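Local coordinates for diaminopimelate decarboxylase (Psychromonas ingrahamii, PDB 4XG1), which probably catalyses the pyridoxal-phosphate-dependent decarboxylation of meso-diaminopimelate to L-lysine, the last step of this route of lysine biosynthesis, at residues G85-V90 and K98-S103; N119-N124 and K270-P275; D216-L221 and L235-G240. All coordinates share one frame; numbering follows the deposited sequence.

Contact 1: G85-V90 and K98-S103; sequences GELMRV and KKIVFS. With SCN (thiocyanate ion), chain E.
The nitrogen of a thiocyanate ion takes two weak hydrogen bonds from Arg-89, on the same helix that sends Leu-87 and Val-90 against Ile-100 of the following strand. The Arg-89 guanidinium offers the edge carrying NE and NH2, with the anion near its plane: NH2 is 3.3 Å from SCN N and NE is 3.5 Å from it. The N-H...N angles are 150° and 147°, and the ion probably comes from the crystallisation liquor. An extended run from CG to NE carries the guanidinium away from the strand, toward the second subunit. There Glu-416 of that subunit makes a salt bridge with NH1, so the positive charge has two anionic neighbours at the dimer interface.

The contact itself is apolar and rests on one methyl, Ile-100 CD1. Val-90 meets it tip to tip, its CG1 3.6 Å from Ile-100 CD1. Leu-87 comes across at about a right angle, and its CD1 is 3.8 Å from the same Ile-100 CD1. Val-90 CG1 lies anti to the backbone N (chi1 164°), which aims that branch at the isoleucine. The two helix residues are three apart, roughly one turn, so both reach the same methyl of the strand.

This is the second half of the beta-alpha-beta unit made of strand 78-81, helix 84-92 and strand 100-102. Leu-87 also rests on Ile-81 and Val-90 on Phe-79; with their contacts to Ile-100, the helix thus covers both neighbouring parallel strands from outside. Ile-100 in turn touches Ile-120, just before strand 122-125.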
loop_
_atom_site.group_PDB
_atom_site.type_symbol
_atom_site.label_atom_id
_atom_site.label_comp_id
_atom_site.label_asym_id
_atom_site.label_seq_id
_atom_site.Cartn_x
_atom_site.Cartn_y
_atom_site.Cartn_z
ATOM N N GLY B 85 -9.423 -12.708 7.088
ATOM C CA GLY B 85 -8.166 -13.094 6.471
ATOM C C GLY B 85 -7.168 -13.388 7.554
ATOM O O GLY B 85 -6.420 -14.377 7.466
ATOM N N GLU B 86 -7.129 -12.525 8.582
ATOM C CA GLU B 86 -6.171 -12.713 9.680
ATOM C C GLU B 86 -6.562 -13.894 10.526
ATOM O O GLU B 86 -5.700 -14.629 10.987
ATOM C CB GLU B 86 -5.979 -11.441 10.513
ATOM C CG GLU B 86 -5.215 -10.367 9.735
ATOM C CD GLU B 86 -4.759 -9.188 10.572
ATOM O OE1 GLU B 86 -5.224 -9.051 11.729
ATOM O OE2 GLU B 86 -3.929 -8.380 10.086
ATOM N N LEU B 87 -7.850 -14.078 10.724
ATOM C CA LEU B 87 -8.335 -15.233 11.455
ATOM C C LEU B 87 -7.816 -16.512 10.808
ATOM O O LEU B 87 -7.258 -17.373 11.492
ATOM C CB LEU B 87 -9.865 -15.256 11.480
ATOM C CG LEU B 87 -10.541 -16.526 12.024
ATOM C CD1 LEU B 87 -10.140 -16.799 13.459
ATOM C CD2 LEU B 87 -12.048 -16.424 11.926
ATOM N N MET B 88 -7.983 -16.615 9.489
ATOM C CA MET B 88 -7.553 -17.826 8.754
ATOM C C MET B 88 -6.053 -17.979 8.746
ATOM O O MET B 88 -5.546 -19.089 8.802
ATOM C CB MET B 88 -8.109 -17.823 7.329
ATOM C CG MET B 88 -9.648 -17.858 7.275
ATOM S SD MET B 88 -10.323 -19.181 8.329
ATOM C CE MET B 88 -11.786 -18.407 9.004
ATOM N N ARG B 89 -5.334 -16.876 8.687
ATOM C CA ARG B 89 -3.886 -16.942 8.759
ATOM C C ARG B 89 -3.459 -17.555 10.080
ATOM O O ARG B 89 -2.634 -18.453 10.128
ATOM C CB ARG B 89 -3.249 -15.549 8.637
ATOM C CG ARG B 89 -3.039 -15.075 7.211
ATOM C CD ARG B 89 -2.391 -13.694 7.155
ATOM N NE ARG B 89 -1.942 -13.362 5.816
ATOM C CZ ARG B 89 -0.865 -13.876 5.228
ATOM N NH1 ARG B 89 -0.049 -14.724 5.870
ATOM N NH2 ARG B 89 -0.565 -13.558 3.978
ATOM N N VAL B 90 -4.047 -17.075 11.165
ATOM C CA VAL B 90 -3.692 -17.580 12.479
ATOM C C VAL B 90 -4.026 -19.069 12.676
ATOM O O VAL B 90 -3.239 -19.817 13.228
ATOM C CB VAL B 90 -4.377 -16.766 13.568
ATOM C CG1 VAL B 90 -4.320 -17.519 14.903
ATOM C CG2 VAL B 90 -3.682 -15.427 13.711
ATOM N N LYS B 98 -8.964 -19.804 20.622
ATOM C CA LYS B 98 -9.496 -19.408 21.907
ATOM C C LYS B 98 -8.705 -18.247 22.450
ATOM O O LYS B 98 -9.164 -17.600 23.356
ATOM C CB LYS B 98 -9.443 -20.559 22.940
ATOM C CG LYS B 98 -10.503 -21.652 22.782
ATOM C CD LYS B 98 -10.276 -22.801 23.799
ATOM C CE LYS B 98 -9.803 -24.148 23.235
ATOM N NZ LYS B 98 -10.932 -25.071 22.889
ATOM N N LYS B 99 -7.497 -18.029 21.939
ATOM C CA LYS B 99 -6.644 -16.943 22.378
ATOM C C LYS B 99 -6.617 -15.788 21.383
ATOM O O LYS B 99 -5.649 -15.019 21.319
ATOM C CB LYS B 99 -5.251 -17.436 22.599
ATOM C CG LYS B 99 -5.185 -18.537 23.620
ATOM C CD LYS B 99 -3.738 -18.779 24.054
ATOM C CE LYS B 99 -3.619 -20.065 24.809
ATOM N NZ LYS B 99 -2.188 -20.264 25.162
ATOM N N ILE B 100 -7.694 -15.665 20.633
ATOM C CA ILE B 100 -7.778 -14.649 19.603
ATOM C C ILE B 100 -8.782 -13.602 20.029
ATOM O O ILE B 100 -9.948 -13.929 20.282
ATOM C CB ILE B 100 -8.275 -15.226 18.270
ATOM C CG1 ILE B 100 -7.136 -15.984 17.603
ATOM C CG2 ILE B 100 -8.744 -14.118 17.333
ATOM C CD1 ILE B 100 -7.530 -16.602 16.282
ATOM N N VAL B 101 -8.355 -12.348 20.029
ATOM C CA VAL B 101 -9.322 -11.252 20.078
ATOM C C VAL B 101 -9.370 -10.555 18.732
ATOM O O VAL B 101 -8.379 -10.483 18.027
ATOM C CB VAL B 101 -9.043 -10.284 21.247
ATOM C CG1 VAL B 101 -8.774 -11.095 22.516
ATOM C CG2 VAL B 101 -7.847 -9.393 20.975
ATOM N N PHE B 102 -10.548 -10.110 18.360
ATOM C CA PHE B 102 -10.847 -9.511 17.076
ATOM C C PHE B 102 -11.208 -8.019 17.207
ATOM O O PHE B 102 -12.282 -7.692 17.598
ATOM C CB PHE B 102 -11.980 -10.316 16.486
ATOM C CG PHE B 102 -12.342 -10.029 15.070
ATOM C CD1 PHE B 102 -11.646 -9.186 14.257
ATOM C CD2 PHE B 102 -13.399 -10.675 14.550
ATOM C CE1 PHE B 102 -12.020 -8.979 12.976
ATOM C CE2 PHE B 102 -13.796 -10.461 13.276
ATOM C CZ PHE B 102 -13.089 -9.596 12.473
ATOM N N SER B 103 -10.283 -7.145 16.824
ATOM C CA SER B 103 -10.469 -5.679 16.739
ATOM C C SER B 103 -10.964 -5.254 15.350
ATOM O O SER B 103 -11.007 -6.060 14.429
ATOM C CB SER B 103 -9.156 -4.960 17.046
ATOM O OG SER B 103 -8.401 -5.602 18.081
HETATM S S SCN E . -0.802 -9.420 4.711
HETATM C C SCN E . -1.759 -10.295 3.953
HETATM N N SCN E . -2.512 -10.964 3.382
#

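Contact 2: N119-N124 and K270-P275; sequences NIMCFN and KLIFEP. With LLP ((2S)-2-amino-6-[[3-hydroxy-2-methyl-5-(phosphonooxymethyl)pyridin-4-yl]methylideneamino]hexanoic acid), chain T.
The amide of Asn-124 and the carboxylate of Glu-274 meet from opposite directions, their planes turned 42° apart, with Asn-124 ND2 3.1 Å from Glu-274 OE2. The other carboxylate oxygen serves a third flat group, the pyridine ring of LLP: Glu-274 OE1 is 2.9 Å from LLP N1 and closely continues the line from LLP C4 through N1. One face of the Phe-123 ring carries Ile-120 CD1, 3.8 Å above its centre.

The fold is a TIM barrel, and the contact spans its interior. Strands 122-125 and 270-273 are not neighbours in the parallel sheet, and the directions of their touching parts differ by 64°, so side chains rather than backbone bonds join them. An extended Glu-274 side chain puts the carboxylate between Asn-124 and the cofactor. One oxygen thus faces the pyridine nitrogen, as the corresponding glutamate does in related fold-type III decarboxylases, while the other looks back into the barrel. Asn-124 is a second-shell residue here: its ND2 also makes a weak hydrogen bond to Asp-236 OD2, and its backbone O accepts from Lys-107 NZ. Pro-275 follows at the phosphate end, its CA 3.9 Å from LLP OP3.

At the other end of the strands, away from the cofactor, the contact is mostly apolar, with Met-121 and Lys-270 partly exposed. Met-121 comes two residues after Asn-119, whose positive phi closes the preceding helix in a Schellman motif. The methionine runs straight out to its sulfur and slides past Ile-272 in the opposite direction, bringing SD 3.9 Å from Ile-272 CD1. Its chain then bends at chi3 (-75°), leaving Met-121 CE 4.3 Å from Lys-270 NZ.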
loop_
_atom_site.group_PDB
_atom_site.type_symbol
_atom_site.label_atom_id
_atom_site.label_comp_id
_atom_site.label_asym_id
_atom_site.label_seq_id
_atom_site.Cartn_x
_atom_site.Cartn_y
_atom_site.Cartn_z
ATOM N N ASN B 119 -14.889 -19.826 17.555
ATOM C CA ASN B 119 -14.960 -19.772 19.014
ATOM C C ASN B 119 -13.824 -18.945 19.627
ATOM O O ASN B 119 -13.101 -19.390 20.543
ATOM C CB ASN B 119 -14.969 -21.204 19.557
ATOM C CG ASN B 119 -15.178 -21.268 21.038
ATOM O OD1 ASN B 119 -16.080 -20.632 21.571
ATOM N ND2 ASN B 119 -14.318 -22.027 21.730
ATOM N N ILE B 120 -13.689 -17.710 19.133
ATOM C CA ILE B 120 -12.627 -16.807 19.620
ATOM C C ILE B 120 -12.940 -16.289 20.999
ATOM O O ILE B 120 -14.088 -16.265 21.388
ATOM C CB ILE B 120 -12.375 -15.609 18.693
ATOM C CG1 ILE B 120 -13.636 -14.781 18.492
ATOM C CG2 ILE B 120 -11.883 -16.092 17.338
ATOM C CD1 ILE B 120 -13.325 -13.357 18.090
ATOM N N MET B 121 -11.898 -15.850 21.696
ATOM C CA MET B 121 -12.000 -15.256 23.015
ATOM C C MET B 121 -12.925 -14.027 23.117
ATOM O O MET B 121 -13.705 -13.950 24.050
ATOM C CB MET B 121 -10.626 -14.838 23.516
ATOM C CG MET B 121 -10.599 -14.392 24.963
ATOM S SD MET B 121 -8.908 -14.059 25.534
ATOM C CE MET B 121 -8.287 -15.706 25.716
ATOM N N CYS B 122 -12.832 -13.062 22.200
ATOM C CA CYS B 122 -13.492 -11.768 22.424
ATOM C C CYS B 122 -13.541 -10.904 21.161
ATOM O O CYS B 122 -12.612 -10.898 20.381
ATOM C CB CYS B 122 -12.754 -11.009 23.558
ATOM S SG CYS B 122 -13.710 -9.735 24.375
ATOM N N PHE B 123 -14.627 -10.169 21.004
ATOM C CA PHE B 123 -14.773 -9.148 19.992
ATOM C C PHE B 123 -14.576 -7.793 20.653
ATOM O O PHE B 123 -15.312 -7.449 21.540
ATOM C CB PHE B 123 -16.164 -9.178 19.387
ATOM C CG PHE B 123 -16.452 -10.398 18.567
ATOM C CD1 PHE B 123 -16.828 -11.597 19.180
ATOM C CD2 PHE B 123 -16.356 -10.362 17.178
ATOM C CE1 PHE B 123 -17.096 -12.729 18.429
ATOM C CE2 PHE B 123 -16.626 -11.487 16.418
ATOM C CZ PHE B 123 -16.988 -12.674 17.046
ATOM N N ASN B 124 -13.569 -7.035 20.246
ATOM C CA ASN B 124 -13.377 -5.683 20.732
ATOM C C ASN B 124 -14.231 -4.753 19.887
ATOM O O ASN B 124 -13.855 -4.405 18.772
ATOM C CB ASN B 124 -11.905 -5.306 20.646
ATOM C CG ASN B 124 -11.050 -6.089 21.622
ATOM O OD1 ASN B 124 -11.549 -6.551 22.656
ATOM N ND2 ASN B 124 -9.762 -6.269 21.306
ATOM N N LYS B 270 -7.549 -9.861 34.619
ATOM C CA LYS B 270 -6.679 -10.380 33.589
ATOM C C LYS B 270 -6.314 -9.287 32.601
ATOM O O LYS B 270 -7.188 -8.628 32.049
ATOM C CB LYS B 270 -7.362 -11.515 32.828
ATOM C CG LYS B 270 -6.378 -12.338 32.017
ATOM C CD LYS B 270 -7.086 -13.341 31.140
ATOM C CE LYS B 270 -6.140 -14.395 30.641
ATOM N NZ LYS B 270 -6.829 -15.308 29.699
ATOM N N LEU B 271 -5.025 -9.142 32.356
ATOM C CA LEU B 271 -4.551 -8.138 31.416
ATOM C C LEU B 271 -4.185 -8.704 30.031
ATOM O O LEU B 271 -3.370 -9.624 29.917
ATOM C CB LEU B 271 -3.331 -7.429 31.985
ATOM C CG LEU B 271 -3.567 -6.509 33.174
ATOM C CD1 LEU B 271 -2.227 -5.955 33.597
ATOM C CD2 LEU B 271 -4.558 -5.407 32.857
ATOM N N ILE B 272 -4.818 -8.156 29.000
ATOM C CA ILE B 272 -4.498 -8.498 27.639
ATOM C C ILE B 272 -3.728 -7.369 26.990
ATOM O O ILE B 272 -4.099 -6.206 27.099
ATOM C CB ILE B 272 -5.763 -8.851 26.843
ATOM C CG1 ILE B 272 -6.329 -10.178 27.361
ATOM C CG2 ILE B 272 -5.439 -8.990 25.355
ATOM C CD1 ILE B 272 -7.687 -10.536 26.819
ATOM N N PHE B 273 -2.645 -7.728 26.322
ATOM C CA PHE B 273 -1.825 -6.802 25.540
ATOM C C PHE B 273 -1.752 -7.205 24.073
ATOM O O PHE B 273 -1.679 -8.383 23.729
ATOM C CB PHE B 273 -0.400 -6.795 26.065
ATOM C CG PHE B 273 -0.309 -6.499 27.506
ATOM C CD1 PHE B 273 -0.452 -7.505 28.450
ATOM C CD2 PHE B 273 -0.069 -5.202 27.935
ATOM C CE1 PHE B 273 -0.366 -7.225 29.793
ATOM C CE2 PHE B 273 0.023 -4.921 29.287
ATOM C CZ PHE B 273 -0.133 -5.934 30.208
ATOM N N GLU B 274 -1.703 -6.196 23.208
ATOM C CA GLU B 274 -1.769 -6.396 21.762
ATOM C C GLU B 274 -0.592 -5.789 21.038
ATOM O O GLU B 274 -0.767 -5.059 20.098
ATOM C CB GLU B 274 -3.050 -5.777 21.238
ATOM C CG GLU B 274 -4.342 -6.366 21.765
ATOM C CD GLU B 274 -5.559 -5.624 21.259
ATOM O OE1 GLU B 274 -5.425 -4.478 20.775
ATOM O OE2 GLU B 274 -6.672 -6.165 21.311
ATOM N N PRO B 275 0.636 -6.055 21.498
ATOM C CA PRO B 275 1.726 -5.403 20.813
ATOM C C PRO B 275 1.967 -5.934 19.370
ATOM O O PRO B 275 1.853 -7.124 19.122
ATOM C CB PRO B 275 2.928 -5.741 21.704
ATOM C CG PRO B 275 2.580 -7.067 22.267
ATOM C CD PRO B 275 1.119 -6.980 22.532
HETATM N N1 LLP T . -4.303 -3.112 18.510
HETATM C C2 LLP T . -5.075 -2.351 17.727
HETATM C "C2'" LLP T . -6.562 -2.316 17.971
HETATM C C3 LLP T . -4.427 -1.597 16.637
HETATM O O3 LLP T . -5.160 -0.790 15.836
HETATM C C4 LLP T . -2.973 -1.685 16.466
HETATM C "C4'" LLP T . -2.220 -0.933 15.414
HETATM C C5 LLP T . -2.230 -2.559 17.397
HETATM C C6 LLP T . -2.956 -3.241 18.363
HETATM C "C5'" LLP T . -0.741 -2.756 17.316
HETATM O OP4 LLP T . -0.035 -1.591 17.482
HETATM P P LLP T . 1.566 -1.524 17.522
HETATM O OP1 LLP T . 1.996 -2.348 16.317
HETATM O OP2 LLP T . 1.963 -0.030 17.567
HETATM O OP3 LLP T . 2.024 -2.021 18.906
HETATM N N LLP T . 0.981 1.303 9.418
HETATM C CA LLP T . 1.474 2.091 10.621
HETATM C CB LLP T . 1.158 1.364 11.923
HETATM C CG LLP T . -0.108 1.790 12.641
HETATM C CD LLP T . -0.962 0.612 13.055
HETATM C CE LLP T . -2.112 1.081 13.964
HETATM N NZ LLP T . -2.938 0.055 14.632
HETATM C C LLP T . 2.977 2.205 10.539
HETATM O O LLP T . 3.615 1.631 9.673
HETATM O OXT LLP T . 3.627 2.858 11.338
#

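Contact 3: D216-L221 and L235-G240; sequences DKLLIL and LDLGGG. With LLP ((2S)-2-amino-6-[[3-hydroxy-2-methyl-5-(phosphonooxymethyl)pyridin-4-yl]methylideneamino]hexanoic acid), chain T.
Different first torsions bring two leucines together: Leu-218 has CG anti to the carbonyl carbon (chi1 -63°), while Leu-235 has CG anti to the backbone N (chi1 176°). Their chains meet at a slant, with Leu-218 CD1 4.0 Å from Leu-235 CD1. The same Leu-218 methyl is 4.2 Å from Leu-237 CD2, as those two chains slide past each other. Leu-219 adds a looser touch, its CD2 4.3 Å from Leu-235 CD2. Helix 209-227 is thereby laid on the outside of strand 234-236, closing a beta-alpha-beta unit of the barrel with strand 192-198.

Leu-235 and Leu-237 meet the helix, while Asp-236 points away from it, into the barrel, where its OD2 comes close to Glu-274 OE2. Its OD1 accepts from Gly-238 N at 2.9 Å, nearly along the C-O axis, in an Asx turn that starts the glycine run. Two residues on, Gly-240 N donates to LLP OP3 (2.9 Å, 166°), and Gly-239 CA lies 3.7 Å from the same LLP OP3.

Aliphatic methyls thus fix strand to helix without a directional bond, and the polar bonds are left to the loop that holds the phosphate.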
loop_
_atom_site.group_PDB
_atom_site.type_symbol
_atom_site.label_atom_id
_atom_site.label_comp_id
_atom_site.label_asym_id
_atom_site.label_seq_id
_atom_site.Cartn_x
_atom_site.Cartn_y
_atom_site.Cartn_z
ATOM N N ASP B 216 -5.523 3.822 34.487
ATOM C CA ASP B 216 -6.257 4.478 35.585
ATOM C C ASP B 216 -7.716 4.698 35.237
ATOM O O ASP B 216 -8.596 4.279 35.973
ATOM C CB ASP B 216 -5.586 5.803 35.957
ATOM C CG ASP B 216 -4.220 5.607 36.652
ATOM O OD1 ASP B 216 -3.895 4.446 37.017
ATOM O OD2 ASP B 216 -3.462 6.595 36.822
ATOM N N LYS B 217 -7.994 5.342 34.119
ATOM C CA LYS B 217 -9.378 5.728 33.807
ATOM C C LYS B 217 -10.222 4.574 33.448
ATOM O O LYS B 217 -11.446 4.634 33.571
ATOM C CB LYS B 217 -9.414 6.709 32.664
ATOM C CG LYS B 217 -8.307 7.732 32.890
ATOM C CD LYS B 217 -8.900 9.062 33.222
ATOM C CE LYS B 217 -7.813 10.076 33.032
ATOM N NZ LYS B 217 -8.339 11.438 33.232
ATOM N N LEU B 218 -9.592 3.523 32.959
ATOM C CA LEU B 218 -10.331 2.306 32.653
ATOM C C LEU B 218 -10.640 1.477 33.926
ATOM O O LEU B 218 -11.714 0.871 34.011
ATOM C CB LEU B 218 -9.582 1.448 31.614
ATOM C CG LEU B 218 -9.386 2.081 30.236
ATOM C CD1 LEU B 218 -8.461 1.227 29.380
ATOM C CD2 LEU B 218 -10.680 2.338 29.492
ATOM N N LEU B 219 -9.736 1.500 34.902
ATOM C CA LEU B 219 -9.997 0.863 36.202
ATOM C C LEU B 219 -11.153 1.536 36.916
ATOM O O LEU B 219 -12.102 0.881 37.331
ATOM C CB LEU B 219 -8.772 0.887 37.087
ATOM C CG LEU B 219 -7.604 0.065 36.544
ATOM C CD1 LEU B 219 -6.372 0.189 37.416
ATOM C CD2 LEU B 219 -8.001 -1.395 36.400
ATOM N N ILE B 220 -11.109 2.859 36.976
ATOM C CA ILE B 220 -12.241 3.644 37.451
ATOM C C ILE B 220 -13.506 3.172 36.780
ATOM O O ILE B 220 -14.532 2.943 37.454
ATOM C CB ILE B 220 -12.026 5.154 37.178
ATOM C CG1 ILE B 220 -11.000 5.711 38.141
ATOM C CG2 ILE B 220 -13.325 5.944 37.279
ATOM C CD1 ILE B 220 -10.371 7.011 37.660
ATOM N N LEU B 221 -13.469 3.053 35.459
ATOM C CA LEU B 221 -14.672 2.636 34.711
ATOM C C LEU B 221 -15.102 1.214 35.072
ATOM O O LEU B 221 -16.297 0.908 35.079
ATOM C CB LEU B 221 -14.439 2.707 33.191
ATOM C CG LEU B 221 -15.477 2.009 32.299
ATOM C CD1 LEU B 221 -16.844 2.649 32.450
ATOM C CD2 LEU B 221 -15.081 2.035 30.824
ATOM N N LEU B 235 -9.091 -6.922 30.953
ATOM C CA LEU B 235 -8.824 -5.584 30.475
ATOM C C LEU B 235 -7.738 -5.636 29.418
ATOM O O LEU B 235 -6.606 -6.081 29.691
ATOM C CB LEU B 235 -8.321 -4.719 31.618
ATOM C CG LEU B 235 -7.902 -3.295 31.228
ATOM C CD1 LEU B 235 -9.104 -2.468 30.815
ATOM C CD2 LEU B 235 -7.176 -2.666 32.399
ATOM N N ASP B 236 -8.092 -5.188 28.217
ATOM C CA ASP B 236 -7.195 -5.219 27.062
ATOM C C ASP B 236 -6.629 -3.807 26.827
ATOM O O ASP B 236 -7.355 -2.863 26.526
ATOM C CB ASP B 236 -7.999 -5.712 25.843
ATOM C CG ASP B 236 -7.123 -5.936 24.596
ATOM O OD1 ASP B 236 -6.122 -5.223 24.376
ATOM O OD2 ASP B 236 -7.515 -6.772 23.771
ATOM N N LEU B 237 -5.333 -3.675 26.969
ATOM C CA LEU B 237 -4.670 -2.391 26.842
ATOM C C LEU B 237 -4.068 -2.060 25.465
ATOM O O LEU B 237 -3.311 -1.105 25.317
ATOM C CB LEU B 237 -3.571 -2.320 27.896
ATOM C CG LEU B 237 -4.145 -2.341 29.301
ATOM C CD1 LEU B 237 -3.022 -2.437 30.324
ATOM C CD2 LEU B 237 -5.008 -1.100 29.552
ATOM N N GLY B 238 -4.423 -2.842 24.455
ATOM C CA GLY B 238 -3.993 -2.602 23.099
ATOM C C GLY B 238 -2.503 -2.710 22.962
ATOM O O GLY B 238 -1.837 -3.366 23.782
ATOM N N GLY B 239 -1.987 -2.129 21.880
ATOM C CA GLY B 239 -0.555 -2.074 21.618
ATOM C C GLY B 239 -0.135 -0.626 21.723
ATOM O O GLY B 239 -0.716 0.116 22.525
ATOM N N GLY B 240 0.827 -0.227 20.908
ATOM C CA GLY B 240 1.202 1.165 20.799
ATOM C C GLY B 240 2.583 1.494 21.320
ATOM O O GLY B 240 3.080 2.601 21.134
HETATM N N1 LLP T . -4.303 -3.112 18.510
HETATM C C2 LLP T . -5.075 -2.351 17.727
HETATM C "C2'" LLP T . -6.562 -2.316 17.971
HETATM C C3 LLP T . -4.427 -1.597 16.637
HETATM O O3 LLP T . -5.160 -0.790 15.836
HETATM C C4 LLP T . -2.973 -1.685 16.466
HETATM C "C4'" LLP T . -2.220 -0.933 15.414
HETATM C C5 LLP T . -2.230 -2.559 17.397
HETATM C C6 LLP T . -2.956 -3.241 18.363
HETATM C "C5'" LLP T . -0.741 -2.756 17.316
HETATM O OP4 LLP T . -0.035 -1.591 17.482
HETATM P P LLP T . 1.566 -1.524 17.522
HETATM O OP1 LLP T . 1.996 -2.348 16.317
HETATM O OP2 LLP T . 1.963 -0.030 17.567
HETATM O OP3 LLP T . 2.024 -2.021 18.906
HETATM N N LLP T . 0.981 1.303 9.418
HETATM C CA LLP T . 1.474 2.091 10.621
HETATM C CB LLP T . 1.158 1.364 11.923
HETATM C CG LLP T . -0.108 1.790 12.641
HETATM C CD LLP T . -0.962 0.612 13.055
HETATM C CE LLP T . -2.112 1.081 13.964
HETATM N NZ LLP T . -2.938 0.055 14.632
HETATM C C LLP T . 2.977 2.205 10.539
HETATM O O LLP T . 3.615 1.631 9.673
HETATM O OXT LLP T . 3.627 2.858 11.338
#

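How the contacts relate
All three contacts are buried and belong to one parallel barrel; none is a surface contact. Contacts 1 and 3 are alike, each seating an outer helix on the last strand of its beta-alpha-beta unit through aliphatic methyls. Contact 2 instead crosses the interior, polar near the cofactor and mainly apolar toward the N-terminal ends of its strands, where Met-121 and Lys-270 are partly exposed. Its strands 122-125 and 270-273 run beside 100-102 of contact 1 and 234-236 of contact 3. Contact 2 meets the pyridine nitrogen and, through Pro-275, nears the phosphate oxygen bonded by contact 3; contact 1 touches LLP through Ser-103, but its Arg-89 lies at the dimer interface.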